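PDB 4ZGP: translation initiation factor eIF2 assembly protein from Schizosaccharomyces pombe, which acts as an ATP-dependent chaperone for the eIF2 complex, binding its gamma subunit so that the alpha and beta subunits can join it. Local coordinates for residues S191-C196 with C207-N212. Sequence-based numbering, arbitrary orientation.
Sequences STEFRC and CQRDDN. With ADP (adenosine-5'-diphosphate), chain C.
R195 and C207 form an antiparallel hydrogen-bonded pair in the hairpin of strands 193-199 and 202-208, with R195 N to C207 O at 2.9 Å and a matching bond back from C207 N to R195 O; past the non-hydrogen-bonded pair F194–Q208, R209 N bonds to E193 O. Bent at chi2 and chi3 (-105° and -101°), the R209 chain sets its CG against the F194–R195 peptide link and delivers its guanidinium to the nucleotide, where NH2 donates to ADP O3B at 2.9 Å. E193 and R209 each have two conformers; in the one described, NE, weakly, and NH1 meet E193 OE2, the carboxylate and guanidinium planes 70° apart, but the very short approaches of NH1 to OE2 and ADP O1A are doubtful in detail. E193 OE1 accepts a hydrogen bond from the ribose hydroxyl O3' at 2.7 Å. R195 NH2 comes 3.3 Å from R209 NH2, and D246, salt-bridged to both arginines, probably offsets their charge beside the phosphates. Beyond the strand ends, D210 OD2 accepts a hydrogen bond from S191 OG at 2.9 Å, while its OD1, like N212 O, takes one from Q208 NE2; Q208 OE1 bonds to I291 N. An alanine at D210 would probably leave the S191 hydroxyl without this acceptor and the Q208 amide with one anchor fewer. In this conformer E193 holds the ribose and R209 the phosphates of the ATP-grasp site, and their salt bridge probably ties the two together.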
ATOM      1  N   SER A 191      -6.149   6.542  13.151  1.00 28.84           N
ATOM      2  CA  SER A 191      -7.239   7.455  12.820  1.00 30.67           C
ATOM      3  C   SER A 191      -6.771   8.724  12.121  1.00 29.22           C
ATOM      4  O   SER A 191      -7.593   9.552  11.753  1.00 27.21           O
ATOM      5  CB  SER A 191      -8.026   7.842  14.081  1.00 34.12           C
ATOM      6  OG  SER A 191      -8.656   6.715  14.675  1.00 35.98           O
ATOM      7  N   THR A 192      -5.466   8.913  11.956  1.00 24.20           N
ATOM      8  CA  THR A 192      -5.029  10.061  11.157  1.00 24.38           C
ATOM      9  C   THR A 192      -4.387   9.583   9.850  1.00 24.02           C
ATOM     10  O   THR A 192      -3.524  10.267   9.273  1.00 23.95           O
ATOM     11  CB  THR A 192      -4.075  10.991  11.926  1.00 27.71           C
ATOM     12  OG1 THR A 192      -2.878  10.295  12.242  1.00 27.09           O
ATOM     13  CG2 THR A 192      -4.733  11.481  13.236  1.00 28.41           C
ATOM     14  N   GLU A 193      -4.844   8.421   9.396  1.00 26.14           N
ATOM     15  CA  GLU A 193      -4.498   7.960   8.061  0.54 25.81           C
ATOM     16  C   GLU A 193      -5.708   8.132   7.147  1.00 25.28           C
ATOM     17  O   GLU A 193      -6.856   7.957   7.569  1.00 25.16           O
ATOM     18  CB  GLU A 193      -4.025   6.506   8.067  0.54 29.08           C
ATOM     19  CG  GLU A 193      -2.918   6.262   7.054  0.54 30.40           C
ATOM     20  CD  GLU A 193      -2.853   4.844   6.552  0.54 32.85           C
ATOM     21  OE1 GLU A 193      -3.193   3.917   7.323  0.54 31.43           O
ATOM     22  OE2 GLU A 193      -2.461   4.668   5.381  0.54 27.58           O
ATOM     23  N   PHE A 194      -5.444   8.499   5.897  1.00 22.24           N
ATOM     24  CA  PHE A 194      -6.541   8.774   4.963  1.00 21.88           C
ATOM     25  C   PHE A 194      -6.305   8.081   3.633  1.00 23.92           C
ATOM     26  O   PHE A 194      -5.167   7.834   3.245  1.00 20.60           O
ATOM     27  CB  PHE A 194      -6.699  10.287   4.718  1.00 21.72           C
ATOM     28  CG  PHE A 194      -6.972  11.071   5.964  1.00 23.33           C
ATOM     29  CD1 PHE A 194      -8.275  11.245   6.412  1.00 23.84           C
ATOM     30  CD2 PHE A 194      -5.919  11.594   6.713  1.00 22.21           C
ATOM     31  CE1 PHE A 194      -8.543  11.958   7.594  1.00 27.71           C
ATOM     32  CE2 PHE A 194      -6.181  12.328   7.897  1.00 24.79           C
ATOM     33  CZ  PHE A 194      -7.487  12.508   8.325  1.00 28.20           C
ATOM     34  N   ARG A 195      -7.392   7.818   2.920  1.00 21.27           N
ATOM     35  CA  ARG A 195      -7.301   7.306   1.564  1.00 16.68           C
ATOM     36  C   ARG A 195      -7.856   8.372   0.627  1.00 22.78           C
ATOM     37  O   ARG A 195      -8.931   8.900   0.875  1.00 21.11           O
ATOM     38  CB  ARG A 195      -8.069   6.000   1.428  1.00 19.06           C
ATOM     39  CG  ARG A 195      -8.109   5.481  -0.006  1.00 22.07           C
ATOM     40  CD  ARG A 195      -8.288   3.971  -0.059  1.00 22.36           C
ATOM     41  NE  ARG A 195      -7.101   3.256   0.404  1.00 22.89           N
ATOM     42  CZ  ARG A 195      -6.980   1.933   0.399  1.00 29.51           C
ATOM     43  NH1 ARG A 195      -7.993   1.184  -0.017  1.00 26.32           N
ATOM     44  NH2 ARG A 195      -5.843   1.355   0.814  1.00 27.22           N
ATOM     45  N   CYS A 196      -7.116   8.671  -0.442  1.00 20.97           N
ATOM     46  CA  CYS A 196      -7.309   9.896  -1.217  1.00 19.16           C
ATOM     47  C   CYS A 196      -7.426   9.546  -2.686  1.00 23.27           C
ATOM     48  O   CYS A 196      -6.572   8.869  -3.267  1.00 20.49           O
ATOM     49  CB  CYS A 196      -6.154  10.876  -0.994  1.00 21.86           C
ATOM     50  SG  CYS A 196      -5.740  11.143   0.766  1.00 25.15           S
ATOM     51  N   CYS A 207     -11.116   9.989   2.518  1.00 20.67           N
ATOM     52  CA  CYS A 207     -11.801   9.537   3.707  1.00 22.95           C
ATOM     53  C   CYS A 207     -10.819   9.017   4.708  1.00 23.43           C
ATOM     54  O   CYS A 207      -9.699   8.656   4.375  1.00 22.27           O
ATOM     55  CB  CYS A 207     -12.842   8.448   3.375  1.00 19.20           C
ATOM     56  SG  CYS A 207     -12.248   6.916   2.632  1.00 24.31           S
ATOM     57  N   GLN A 208     -11.253   9.037   5.955  1.00 23.52           N
ATOM     58  CA  GLN A 208     -10.574   8.336   7.024  1.00 22.73           C
ATOM     59  C   GLN A 208     -10.325   6.879   6.647  1.00 28.93           C
ATOM     60  O   GLN A 208     -11.194   6.203   6.068  1.00 26.51           O
ATOM     61  CB  GLN A 208     -11.385   8.416   8.320  1.00 20.00           C
ATOM     62  CG  GLN A 208     -10.681   7.830   9.532  1.00 20.00           C
ATOM     63  CD  GLN A 208     -11.436   8.077  10.822  1.00 20.00           C
ATOM     64  OE1 GLN A 208     -12.453   8.771  10.829  1.00 20.00           O
ATOM     65  NE2 GLN A 208     -10.942   7.508  11.917  1.00 20.00           N
ATOM     66  N   ARG A 209      -9.141   6.377   6.997  1.00 23.24           N
ATOM     67  CA  ARG A 209      -8.745   5.050   6.553  0.51 29.80           C
ATOM     68  C   ARG A 209      -9.212   3.935   7.478  1.00 32.88           C
ATOM     69  O   ARG A 209      -9.521   2.836   7.017  1.00 32.84           O
ATOM     70  CB  ARG A 209      -7.229   4.989   6.387  0.51 30.65           C
ATOM     71  CG  ARG A 209      -6.802   5.039   4.948  0.51 26.24           C
ATOM     72  CD  ARG A 209      -6.361   3.678   4.448  0.51 30.60           C
ATOM     73  NE  ARG A 209      -4.910   3.582   4.427  0.51 35.02           N
ATOM     74  CZ  ARG A 209      -4.234   2.462   4.206  0.51 31.00           C
ATOM     75  NH1 ARG A 209      -2.914   2.491   4.195  0.51 26.51           N
ATOM     76  NH2 ARG A 209      -4.876   1.323   3.990  0.51 31.33           N
ATOM     77  N   ASP A 210      -9.290   4.209   8.775  1.00 28.50           N
ATOM     78  CA  ASP A 210      -9.710   3.168   9.720  1.00 35.62           C
ATOM     79  C   ASP A 210     -11.201   3.268   9.982  1.00 35.35           C
ATOM     80  O   ASP A 210     -11.884   4.062   9.342  1.00 35.87           O
ATOM     81  CB  ASP A 210      -8.938   3.283  11.034  1.00 35.67           C
ATOM     82  CG  ASP A 210      -9.300   4.522  11.798  1.00 33.90           C
ATOM     83  OD1 ASP A 210      -9.492   5.570  11.144  1.00 38.14           O
ATOM     84  OD2 ASP A 210      -9.398   4.456  13.043  1.00 42.86           O
ATOM     85  N   ASP A 211     -11.726   2.496  10.930  1.00 33.16           N
ATOM     86  CA  ASP A 211     -13.176   2.537  11.127  1.00 32.14           C
ATOM     87  C   ASP A 211     -13.616   3.005  12.510  1.00 39.06           C
ATOM     88  O   ASP A 211     -14.733   2.735  12.938  1.00 39.10           O
ATOM     89  CB  ASP A 211     -13.803   1.167  10.823  1.00 46.28           C
ATOM     90  CG  ASP A 211     -13.014   0.017  11.403  1.00 53.39           C
ATOM     91  OD1 ASP A 211     -12.417   0.189  12.488  1.00 51.78           O
ATOM     92  OD2 ASP A 211     -12.995  -1.065  10.770  1.00 62.88           O
ATOM     93  N   ASN A 212     -12.759   3.749  13.199  1.00 37.90           N
ATOM     94  CA  ASN A 212     -13.148   4.279  14.495  1.00 40.58           C
ATOM     95  C   ASN A 212     -13.339   5.776  14.451  1.00 39.50           C
ATOM     96  O   ASN A 212     -12.524   6.505  13.890  1.00 36.79           O
ATOM     97  CB  ASN A 212     -12.120   3.903  15.558  1.00 42.72           C
ATOM     98  CG  ASN A 212     -12.107   2.415  15.838  1.00 46.56           C
ATOM     99  OD1 ASN A 212     -13.097   1.858  16.313  1.00 47.99           O
ATOM    100  ND2 ASN A 212     -10.987   1.758  15.533  1.00 51.17           N
TER
HETATM  101  PB  ADP C 301      -2.454  -1.075   1.778  0.69 45.51           P
HETATM  102  O1B ADP C 301      -2.382   0.165   0.900  0.69 40.65           O
HETATM  103  O2B ADP C 301      -2.268  -2.376   1.019  0.69 37.78           O
HETATM  104  O3B ADP C 301      -3.613  -0.987   2.748  0.69 37.41           O
HETATM  105  PA  ADP C 301      -0.421   0.175   3.422  0.69 35.58           P
HETATM  106  O1A ADP C 301      -1.161   1.424   3.013  0.69 42.32           O
HETATM  107  O2A ADP C 301       1.079   0.016   3.242  0.69 36.30           O
HETATM  108  O3A ADP C 301      -1.111  -1.094   2.695  0.69 44.21           O
HETATM  109  O5' ADP C 301      -0.743  -0.053   4.978  0.69 44.51           O
HETATM  110  C5' ADP C 301      -1.689  -1.018   5.438  0.69 38.19           C
HETATM  111  C4' ADP C 301      -1.865  -0.714   6.916  0.69 41.03           C
HETATM  112  O4' ADP C 301      -0.715  -1.168   7.631  0.69 37.77           O
HETATM  113  C3' ADP C 301      -1.950   0.787   7.143  0.69 38.87           C
HETATM  114  O3' ADP C 301      -3.307   1.207   7.317  0.69 41.30           O
HETATM  115  C2' ADP C 301      -1.126   1.047   8.387  0.69 41.25           C
HETATM  116  O2' ADP C 301      -1.962   1.187   9.539  0.69 45.64           O
HETATM  117  C1' ADP C 301      -0.254  -0.179   8.558  0.69 36.94           C
HETATM  118  N9  ADP C 301       1.134   0.206   8.202  0.69 36.80           N
HETATM  119  C8  ADP C 301       1.601   0.361   6.943  0.69 36.24           C
HETATM  120  N7  ADP C 301       2.913   0.722   6.955  0.69 39.00           N
HETATM  121  C5  ADP C 301       3.303   0.802   8.247  0.69 34.50           C
HETATM  122  C6  ADP C 301       4.563   1.123   8.958  0.69 34.40           C
HETATM  123  N6  ADP C 301       5.676   1.436   8.245  0.69 32.35           N
HETATM  124  N1  ADP C 301       4.556   1.091  10.318  0.69 28.14           N
HETATM  125  C2  ADP C 301       3.436   0.766  10.999  0.69 35.16           C
HETATM  126  N3  ADP C 301       2.256   0.461  10.418  0.69 37.18           N
HETATM  127  C4  ADP C 301       2.128   0.460   9.065  0.69 39.63           C